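Local coordinates for protein Cow rumen GH26 endo-mannanase (Metagenome, PDB 6UEH) that probably hydrolyses internal beta-1,4-mannosidic bonds of mannans such as galactomannan, as a GH26 endo-mannanase with a CBM6-type accessory domain, at residues D142-S146 and Q155-D159; V304-P310 and N356-N362; W341-D346 and A375-V380. Residues are numbered along the deposited sequence.

Interaction 1: D142-S146 and Q155-D159; sequences DTKLS and QKLQD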
loop_
_atom_site.group_PDB
_atom_site.type_symbol
_atom_site.label_atom_id
_atom_site.label_comp_id
_atom_site.label_asym_id
_atom_site.label_seq_id
_atom_site.Cartn_x
_atom_site.Cartn_y
_atom_site.Cartn_z
ATOM N N ASP A 142 3.012 8.641 15.798
ATOM C CA ASP A 142 4.262 8.424 16.520
ATOM C C ASP A 142 5.232 7.617 15.664
ATOM O O ASP A 142 4.913 6.513 15.219
ATOM C CB ASP A 142 4.011 7.713 17.850
ATOM C CG ASP A 142 5.296 7.415 18.605
ATOM O OD1 ASP A 142 6.265 8.190 18.473
ATOM O OD2 ASP A 142 5.339 6.401 19.327
ATOM N N THR A 143 6.418 8.172 15.437
ATOM C CA THR A 143 7.390 7.538 14.557
ATOM C C THR A 143 8.561 6.916 15.317
ATOM O O THR A 143 9.658 6.780 14.772
ATOM C CB THR A 143 7.940 8.540 13.522
ATOM O OG1 THR A 143 8.236 9.784 14.168
ATOM C CG2 THR A 143 6.916 8.780 12.418
ATOM N N LYS A 144 8.330 6.534 16.570
ATOM C CA LYS A 144 9.332 5.779 17.314
ATOM C C LYS A 144 9.470 4.402 16.678
ATOM O O LYS A 144 8.474 3.710 16.467
ATOM C CB LYS A 144 8.956 5.655 18.791
ATOM C CG LYS A 144 10.076 5.099 19.667
ATOM C CD LYS A 144 9.616 4.906 21.106
ATOM C CE LYS A 144 10.789 4.613 22.037
ATOM N NZ LYS A 144 11.538 3.378 21.664
ATOM N N LEU A 145 10.699 4.012 16.361
ATOM C CA LEU A 145 10.934 2.737 15.694
ATOM C C LEU A 145 10.632 1.560 16.617
ATOM O O LEU A 145 10.711 1.680 17.839
ATOM C CB LEU A 145 12.373 2.667 15.179
ATOM C CG LEU A 145 12.633 3.549 13.954
ATOM C CD1 LEU A 145 14.116 3.604 13.616
ATOM C CD2 LEU A 145 11.822 3.050 12.763
ATOM N N SER A 146 10.276 0.425 16.024
ATOM C CA SER A 146 9.898 -0.757 16.792
ATOM C C SER A 146 11.091 -1.372 17.516
ATOM O O SER A 146 10.935 -1.984 18.573
ATOM C CB SER A 146 9.246 -1.801 15.882
ATOM O OG SER A 146 10.120 -2.176 14.831
ATOM N N GLN A 155 16.537 6.302 13.450
ATOM C CA GLN A 155 15.460 7.018 14.122
ATOM C C GLN A 155 15.298 8.429 13.562
ATOM O O GLN A 155 14.178 8.920 13.407
ATOM C CB GLN A 155 15.711 7.070 15.631
ATOM C CG GLN A 155 14.568 7.690 16.419
ATOM C CD GLN A 155 13.252 6.967 16.200
ATOM O OE1 GLN A 155 13.038 5.873 16.721
ATOM N NE2 GLN A 155 12.366 7.574 15.416
ATOM N N LYS A 156 16.416 9.077 13.249
ATOM C CA LYS A 156 16.375 10.412 12.660
ATOM C C LYS A 156 15.756 10.382 11.263
ATOM O O LYS A 156 15.011 11.290 10.891
ATOM C CB LYS A 156 17.776 11.025 12.614
ATOM C CG LYS A 156 18.239 11.567 13.961
ATOM C CD LYS A 156 19.751 11.707 14.040
ATOM C CE LYS A 156 20.277 12.758 13.089
ATOM N NZ LYS A 156 21.756 12.919 13.231
ATOM N N LEU A 157 16.058 9.338 10.495
ATOM C CA LEU A 157 15.447 9.173 9.176
ATOM C C LEU A 157 13.935 8.977 9.300
ATOM O O LEU A 157 13.161 9.630 8.602
ATOM C CB LEU A 157 16.074 7.994 8.423
ATOM C CG LEU A 157 15.408 7.579 7.106
ATOM C CD1 LEU A 157 15.256 8.761 6.154
ATOM C CD2 LEU A 157 16.193 6.453 6.436
ATOM N N GLN A 158 13.523 8.085 10.196
ATOM C CA GLN A 158 12.104 7.814 10.402
ATOM C C GLN A 158 11.359 9.068 10.854
ATOM O O GLN A 158 10.222 9.310 10.440
ATOM C CB GLN A 158 11.911 6.689 11.422
ATOM C CG GLN A 158 10.457 6.267 11.639
ATOM C CD GLN A 158 9.920 5.364 10.534
ATOM O OE1 GLN A 158 10.347 5.445 9.382
ATOM N NE2 GLN A 158 8.981 4.493 10.890
ATOM N N ASP A 159 12.004 9.868 11.695
ATOM C CA ASP A 159 11.391 11.101 12.176
ATOM C C ASP A 159 11.267 12.126 11.056
ATOM O O ASP A 159 10.275 12.850 10.989
ATOM C CB ASP A 159 12.184 11.680 13.347
ATOM C CG ASP A 159 11.866 10.987 14.653
ATOM O OD1 ASP A 159 10.729 10.489 14.800
ATOM O OD2 ASP A 159 12.749 10.936 15.531
HETATM O O HOH W 1 7.710 4.045 13.557
#
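Segment 155-159 of helix 152-164 meets the irregular loop segment 142-146 through three of its five residues, and the contact combines three direct hydrogen bonds with packing around Leu145. Gln155 comes first. Its CA-to-CB bond runs sideways, but the carboxamide bends back to the loop and pairs with its backbone twice: NE2 donates to Thr143 O (2.9 Å, 165° at the hydrogen), while OE1 accepts from Leu145 N (3.0 Å, 171°). Both bonds are close to linear, so the carboxamide makes a two-point bond that flanks Lys144. Three residues on, Gln158 points toward the loop. Its aliphatic part packs on two loop side chains, with CG 3.7 Å from Leu145 CD2 and 3.9 Å from Thr143 CB. Its NE2 bonds directly to the backbone carbonyl of Asp381 and reaches the loop only through water 1, to which it donates (3.0 Å) and which in turn donates to Lys144 O (3.0 Å). Asp159, one turn after Gln155 and joined to it by the helical bond Asp159 N to Gln155 O (2.9 Å), ends the series. Its OD1 accepts from Thr143 OG1 at 2.7 Å, and OD2 receives a weak bond from Gln155 NE2 (3.4 Å). Only 307 Å² is buried. The loop follows strand 123-132 of the CBM6-like region and precedes the first long helix of the GH26 barrel; the chemistry implies that two bonds from the Gln155 amide and one Thr143-Asp159 side-chain bond fix its orientation, while Leu145 is buried beside them.

Interaction 2: V304-P310 and N356-N362; sequences VPLIFRP and NLIWEQN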
loop_
_atom_site.group_PDB
_atom_site.type_symbol
_atom_site.label_atom_id
_atom_site.label_comp_id
_atom_site.label_asym_id
_atom_site.label_seq_id
_atom_site.Cartn_x
_atom_site.Cartn_y
_atom_site.Cartn_z
ATOM N N VAL A 304 24.878 3.902 8.047
ATOM C CA VAL A 304 23.897 4.079 6.984
ATOM C C VAL A 304 22.580 3.399 7.338
ATOM O O VAL A 304 22.527 2.177 7.483
ATOM C CB VAL A 304 24.401 3.519 5.641
ATOM C CG1 VAL A 304 23.316 3.636 4.584
ATOM C CG2 VAL A 304 25.662 4.248 5.200
ATOM N N PRO A 305 21.514 4.198 7.489
ATOM C CA PRO A 305 20.167 3.676 7.730
ATOM C C PRO A 305 19.549 3.170 6.432
ATOM O O PRO A 305 19.938 3.623 5.355
ATOM C CB PRO A 305 19.414 4.893 8.266
ATOM C CG PRO A 305 20.079 6.044 7.589
ATOM C CD PRO A 305 21.538 5.671 7.476
ATOM N N LEU A 306 18.597 2.250 6.538
ATOM C CA LEU A 306 17.996 1.636 5.360
ATOM C C LEU A 306 16.517 1.327 5.575
ATOM O O LEU A 306 16.142 0.724 6.578
ATOM C CB LEU A 306 18.748 0.349 4.995
ATOM C CG LEU A 306 18.258 -0.454 3.789
ATOM C CD1 LEU A 306 18.516 0.310 2.495
ATOM C CD2 LEU A 306 18.916 -1.828 3.756
ATOM N N ILE A 307 15.676 1.744 4.634
ATOM C CA ILE A 307 14.291 1.286 4.622
ATOM C C ILE A 307 14.287 -0.128 4.050
ATOM O O ILE A 307 14.294 -0.321 2.833
ATOM C CB ILE A 307 13.376 2.209 3.797
ATOM C CG1 ILE A 307 13.470 3.647 4.317
ATOM C CG2 ILE A 307 11.934 1.711 3.841
ATOM C CD1 ILE A 307 12.754 4.665 3.457
ATOM N N PHE A 308 14.299 -1.113 4.941
ATOM C CA PHE A 308 14.466 -2.509 4.556
ATOM C C PHE A 308 13.112 -3.179 4.343
ATOM O O PHE A 308 12.284 -3.233 5.257
ATOM C CB PHE A 308 15.281 -3.247 5.625
ATOM C CG PHE A 308 15.683 -4.639 5.235
ATOM C CD1 PHE A 308 16.170 -4.905 3.966
ATOM C CD2 PHE A 308 15.596 -5.680 6.147
ATOM C CE1 PHE A 308 16.548 -6.189 3.609
ATOM C CE2 PHE A 308 15.973 -6.964 5.794
ATOM C CZ PHE A 308 16.449 -7.217 4.525
ATOM N N ARG A 309 12.894 -3.683 3.130
ATOM C CA ARG A 309 11.617 -4.284 2.759
ATOM C C ARG A 309 11.791 -5.749 2.341
ATOM O O ARG A 309 11.662 -6.091 1.166
ATOM C CB ARG A 309 10.965 -3.472 1.630
ATOM C CG ARG A 309 9.521 -3.840 1.319
ATOM C CD ARG A 309 8.910 -2.849 0.335
ATOM N NE ARG A 309 9.677 -2.755 -0.905
ATOM C CZ ARG A 309 9.312 -3.319 -2.053
ATOM N NH1 ARG A 309 8.179 -4.010 -2.126
ATOM N NH2 ARG A 309 10.072 -3.181 -3.132
ATOM N N PRO A 310 12.093 -6.623 3.313
ATOM C CA PRO A 310 12.258 -8.040 2.991
ATOM C C PRO A 310 10.906 -8.724 2.879
ATOM O O PRO A 310 9.907 -8.117 3.266
ATOM C CB PRO A 310 13.042 -8.571 4.188
ATOM C CG PRO A 310 12.509 -7.759 5.330
ATOM C CD PRO A 310 12.210 -6.381 4.763
ATOM N N ASN A 356 19.942 -0.646 12.370
ATOM C CA ASN A 356 19.927 0.489 11.454
ATOM C C ASN A 356 18.813 0.383 10.419
ATOM O O ASN A 356 18.830 1.082 9.408
ATOM C CB ASN A 356 21.275 0.606 10.742
ATOM C CG ASN A 356 21.619 -0.640 9.940
ATOM O OD1 ASN A 356 21.279 -1.756 10.335
ATOM N ND2 ASN A 356 22.292 -0.453 8.810
ATOM N N LEU A 357 17.847 -0.489 10.679
ATOM C CA LEU A 357 16.831 -0.817 9.688
ATOM C C LEU A 357 15.467 -0.228 10.017
ATOM O O LEU A 357 15.028 -0.245 11.167
ATOM C CB LEU A 357 16.703 -2.335 9.550
ATOM C CG LEU A 357 18.001 -3.105 9.307
ATOM C CD1 LEU A 357 17.731 -4.604 9.261
ATOM C CD2 LEU A 357 18.676 -2.630 8.023
ATOM N N ILE A 358 14.810 0.298 8.990
ATOM C CA ILE A 358 13.411 0.688 9.081
ATOM C C ILE A 358 12.591 -0.385 8.378
ATOM O O ILE A 358 12.604 -0.482 7.152
ATOM C CB ILE A 358 13.151 2.069 8.450
ATOM C CG1 ILE A 358 13.993 3.138 9.153
ATOM C CG2 ILE A 358 11.671 2.421 8.522
ATOM C CD1 ILE A 358 13.777 4.537 8.623
ATOM N N TRP A 359 11.897 -1.202 9.161
ATOM C CA TRP A 359 11.236 -2.387 8.627
ATOM C C TRP A 359 9.929 -2.046 7.915
ATOM O O TRP A 359 8.942 -1.667 8.548
ATOM C CB TRP A 359 10.979 -3.394 9.751
ATOM C CG TRP A 359 12.238 -3.933 10.365
ATOM C CD1 TRP A 359 13.026 -3.323 11.299
ATOM C CD2 TRP A 359 12.853 -5.195 10.083
ATOM N NE1 TRP A 359 14.095 -4.129 11.616
ATOM C CE2 TRP A 359 14.010 -5.284 10.883
ATOM C CE3 TRP A 359 12.536 -6.259 9.233
ATOM C CZ2 TRP A 359 14.851 -6.394 10.857
ATOM C CZ3 TRP A 359 13.372 -7.360 9.208
ATOM C CH2 TRP A 359 14.516 -7.418 10.015
ATOM N N GLU A 360 9.931 -2.189 6.593
ATOM C CA GLU A 360 8.736 -1.942 5.796
ATOM C C GLU A 360 8.127 -3.251 5.316
ATOM O O GLU A 360 8.784 -4.044 4.638
ATOM C CB GLU A 360 9.047 -1.045 4.595
ATOM C CG GLU A 360 7.829 -0.744 3.731
ATOM C CD GLU A 360 8.101 0.301 2.668
ATOM O OE1 GLU A 360 9.255 0.396 2.202
ATOM O OE2 GLU A 360 7.159 1.033 2.301
ATOM N N GLN A 361 6.869 -3.473 5.676
ATOM C CA GLN A 361 6.169 -4.678 5.262
ATOM C C GLN A 361 5.061 -4.341 4.273
ATOM O O GLN A 361 4.274 -3.419 4.499
ATOM C CB GLN A 361 5.592 -5.409 6.475
ATOM C CG GLN A 361 4.900 -6.718 6.130
ATOM C CD GLN A 361 4.460 -7.484 7.360
ATOM O OE1 GLN A 361 3.700 -6.974 8.188
ATOM N NE2 GLN A 361 4.944 -8.714 7.493
ATOM N N ASN A 362 5.012 -5.083 3.172
ATOM C CA ASN A 362 3.934 -4.927 2.210
ATOM C C ASN A 362 2.620 -5.455 2.768
ATOM O O ASN A 362 2.593 -6.446 3.497
ATOM C CB ASN A 362 4.263 -5.646 0.896
ATOM C CG ASN A 362 5.036 -4.771 -0.077
ATOM O OD1 ASN A 362 6.160 -5.093 -0.456
ATOM N ND2 ASN A 362 4.429 -3.671 -0.498
HETATM O O HOH W 2 7.849 -6.341 2.905
#
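Strands 306-309 and 357-362 run side by side in parallel, their axes 4.6 Å apart at closest approach and crossing at -34°, the twist of a barrel wall. Bonds alternate as parallel pairing requires: Leu306 N to Asn356 O (3.1 Å), Ile358 N to Leu306 O (2.8 Å), Phe308 N to Ile358 O (2.9 Å) and Glu360 N to Phe308 O (2.9 Å). Asn356 extends the pairing before the strands begin, ND2 donating to Val304 O at 3.0 Å.

Side chains divide between the two faces. Ile307 and Ile358 share one (CG1 to CD1 4.4 Å). Leu306, Leu357, Phe308 and Trp359 share the other, where Leu306 and Phe308 touch helix 280-301, and Phe308 and Trp359 touch helix 334-351; the edge of Phe308 meets the Trp359 face in a T-shaped pair, centroids 5.7 Å apart and planes at 69°.

Towards the C-terminal ends polarity takes over. Arg309 NH1 donates to Asn362 OD1 (2.8 Å), and its guanidinium forms salt bridges with Asp386 and Glu428; Glu360 OE1 is hydrogen-bonded with Tyr447 OH and lies 4.4 Å from Arg309 NE, beyond salt-bridge range. Buried charge at this end, where TIM barrels carry their active sites, implies a polar network probably bordering the catalytic cleft.

Interaction 3: W341-D346 and A375-V380; sequences WKYLYD and AGDEYV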
loop_
_atom_site.group_PDB
_atom_site.type_symbol
_atom_site.label_atom_id
_atom_site.label_comp_id
_atom_site.label_asym_id
_atom_site.label_seq_id
_atom_site.Cartn_x
_atom_site.Cartn_y
_atom_site.Cartn_z
ATOM N N TRP A 341 8.514 -13.724 9.110
ATOM C CA TRP A 341 8.892 -12.324 9.290
ATOM C C TRP A 341 9.483 -12.086 10.676
ATOM O O TRP A 341 10.527 -11.444 10.818
ATOM C CB TRP A 341 7.688 -11.401 9.079
ATOM C CG TRP A 341 7.991 -9.943 9.322
ATOM C CD1 TRP A 341 8.018 -9.297 10.527
ATOM C CD2 TRP A 341 8.303 -8.954 8.332
ATOM N NE1 TRP A 341 8.328 -7.970 10.347
ATOM C CE2 TRP A 341 8.510 -7.732 9.010
ATOM C CE3 TRP A 341 8.428 -8.981 6.939
ATOM C CZ2 TRP A 341 8.833 -6.552 8.342
ATOM C CZ3 TRP A 341 8.751 -7.806 6.278
ATOM C CH2 TRP A 341 8.951 -6.611 6.979
ATOM N N LYS A 342 8.804 -12.598 11.696
ATOM C CA LYS A 342 9.275 -12.455 13.069
ATOM C C LYS A 342 10.623 -13.143 13.254
ATOM O O LYS A 342 11.488 -12.641 13.971
ATOM C CB LYS A 342 8.246 -13.018 14.053
ATOM C CG LYS A 342 6.951 -12.219 14.110
ATOM C CD LYS A 342 5.998 -12.777 15.155
ATOM C CE LYS A 342 4.723 -11.956 15.232
ATOM N NZ LYS A 342 3.766 -12.510 16.230
ATOM N N TYR A 343 10.798 -14.285 12.596
ATOM C CA TYR A 343 12.062 -15.017 12.632
ATOM C C TYR A 343 13.202 -14.148 12.116
ATOM O O TYR A 343 14.237 -14.016 12.769
ATOM C CB TYR A 343 11.959 -16.305 11.805
ATOM C CG TYR A 343 13.184 -17.196 11.856
ATOM C CD1 TYR A 343 14.257 -16.992 10.997
ATOM C CD2 TYR A 343 13.259 -18.255 12.753
ATOM C CE1 TYR A 343 15.374 -17.810 11.037
ATOM C CE2 TYR A 343 14.369 -19.078 12.798
ATOM C CZ TYR A 343 15.424 -18.852 11.939
ATOM O OH TYR A 343 16.532 -19.669 11.986
ATOM N N LEU A 344 13.003 -13.553 10.943
ATOM C CA LEU A 344 14.015 -12.702 10.327
ATOM C C LEU A 344 14.293 -11.468 11.179
ATOM O O LEU A 344 15.448 -11.090 11.383
ATOM C CB LEU A 344 13.578 -12.281 8.921
ATOM C CG LEU A 344 14.521 -11.330 8.178
ATOM C CD1 LEU A 344 15.894 -11.966 7.974
ATOM C CD2 LEU A 344 13.919 -10.906 6.847
ATOM N N TYR A 345 13.225 -10.850 11.676
ATOM C CA TYR A 345 13.331 -9.669 12.525
ATOM C C TYR A 345 14.162 -9.969 13.769
ATOM O O TYR A 345 15.070 -9.215 14.118
ATOM C CB TYR A 345 11.936 -9.178 12.924
ATOM C CG TYR A 345 11.903 -7.861 13.676
ATOM C CD1 TYR A 345 12.224 -7.797 15.026
ATOM C CD2 TYR A 345 11.514 -6.686 13.041
ATOM C CE1 TYR A 345 12.183 -6.599 15.719
ATOM C CE2 TYR A 345 11.465 -5.484 13.727
ATOM C CZ TYR A 345 11.800 -5.447 15.065
ATOM O OH TYR A 345 11.755 -4.255 15.754
ATOM N N ASP A 346 13.837 -11.071 14.436
ATOM C CA ASP A 346 14.548 -11.468 15.646
ATOM C C ASP A 346 15.996 -11.840 15.352
ATOM O O ASP A 346 16.896 -11.494 16.114
ATOM C CB ASP A 346 13.836 -12.638 16.329
ATOM C CG ASP A 346 12.496 -12.241 16.922
ATOM O OD1 ASP A 346 12.226 -11.025 17.024
ATOM O OD2 ASP A 346 11.720 -13.145 17.298
ATOM N N ALA A 375 2.497 -8.352 10.438
ATOM C CA ALA A 375 3.266 -8.969 11.515
ATOM C C ALA A 375 3.072 -8.282 12.868
ATOM O O ALA A 375 3.552 -8.775 13.888
ATOM C CB ALA A 375 4.736 -8.989 11.157
ATOM N N GLY A 376 2.380 -7.148 12.880
ATOM C CA GLY A 376 2.086 -6.462 14.128
ATOM C C GLY A 376 2.917 -5.213 14.356
ATOM O O GLY A 376 4.003 -5.067 13.796
ATOM N N ASP A 377 2.406 -4.319 15.200
ATOM C CA ASP A 377 3.033 -3.020 15.446
ATOM C C ASP A 377 4.458 -3.121 15.981
ATOM O O ASP A 377 5.270 -2.224 15.765
ATOM C CB ASP A 377 2.193 -2.200 16.428
ATOM C CG ASP A 377 0.861 -1.774 15.846
ATOM O OD1 ASP A 377 0.710 -1.812 14.606
ATOM O OD2 ASP A 377 -0.031 -1.392 16.630
ATOM N N GLU A 378 4.756 -4.207 16.687
ATOM C CA GLU A 378 6.050 -4.347 17.340
ATOM C C GLU A 378 7.112 -4.946 16.412
ATOM O O GLU A 378 8.276 -5.065 16.791
ATOM C CB GLU A 378 5.906 -5.188 18.616
ATOM C CG GLU A 378 5.612 -6.671 18.397
ATOM C CD GLU A 378 4.156 -6.973 18.037
ATOM O OE1 GLU A 378 3.363 -6.028 17.842
ATOM O OE2 GLU A 378 3.803 -8.169 17.954
ATOM N N TYR A 379 6.713 -5.301 15.192
ATOM C CA TYR A 379 7.634 -5.914 14.234
ATOM C C TYR A 379 7.741 -5.158 12.908
ATOM O O TYR A 379 8.490 -5.567 12.020
ATOM C CB TYR A 379 7.214 -7.357 13.943
ATOM C CG TYR A 379 7.596 -8.348 15.017
ATOM C CD1 TYR A 379 8.877 -8.883 15.071
ATOM C CD2 TYR A 379 6.674 -8.764 15.967
ATOM C CE1 TYR A 379 9.231 -9.794 16.049
ATOM C CE2 TYR A 379 7.019 -9.673 16.951
ATOM C CZ TYR A 379 8.298 -10.186 16.986
ATOM O OH TYR A 379 8.649 -11.092 17.959
ATOM N N VAL A 380 6.982 -4.075 12.768
ATOM C CA VAL A 380 6.899 -3.339 11.505
ATOM C C VAL A 380 6.984 -1.826 11.746
ATOM O O VAL A 380 6.398 -1.318 12.702
ATOM C CB VAL A 380 5.586 -3.674 10.744
ATOM C CG1 VAL A 380 5.509 -2.918 9.426
ATOM C CG2 VAL A 380 5.469 -5.179 10.499
HETATM O O HOH W 3 2.300 -9.704 16.031
HETATM O O HOH W 4 10.827 -4.852 18.272
#
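One direct hydrogen bond joins segment 341-346 of helix 334-351 to loop 375-380: Trp341 NE1 donates to Tyr379 O at 2.9 Å and 162°, near the plane of the indole. Two waters add polar links. Water 3 accepts from Lys342 NZ (3.2 Å) and donates to Ala375 O (2.7 Å) and Glu378 OE2 (2.9 Å); water 4 joins Tyr345 OH (2.7 Å) to Glu378 O (3.0 Å). The Tyr345 hydroxyl also pairs with Ser146.

Aromatic contacts centre on Tyr379. Its edge meets the face of Tyr345 in a T-shaped stack, centroids 5.0 Å apart and planes at 75°, while Lys342 CG sits 3.6 Å from the Tyr379 ring centroid and only 6° off its normal, a CH-pi contact.

Apolar packing completes the joint, with Trp341 CD1 3.4 Å from Ala375 CB and Trp341 CZ2 4.2 Å from Val380 CG2. Helix 334-351, the outer helix of the 306-309/357-362 beta-alpha-beta crossover, thus packs on the irregular connection from strand 357-362 to strand 382-387 in the wall of a TIM barrel.

From the N terminus, interaction 1 closes a short loop that runs into helix 152-164, eight residues between its segments, where the chain after strand 123-132 enters the barrel domain. It is complete before the other two open. Interaction 2 then joins consecutive barrel strands across the crossover through helix 334-351, and interaction 3 starts on that helix and reaches the loop beyond strand 357-362, so the two cross with alternating segments. All three touch. Leu157 packs on Ile358 and Pro305, bringing helix 152-164 against the paired strands; Gln361 OE1 meets Ala375 N at 2.9 Å; Ser146 OG lies 2.8 Å from Tyr345 OH, a probable hydrogen bond linking the domain entry to helix 334-351.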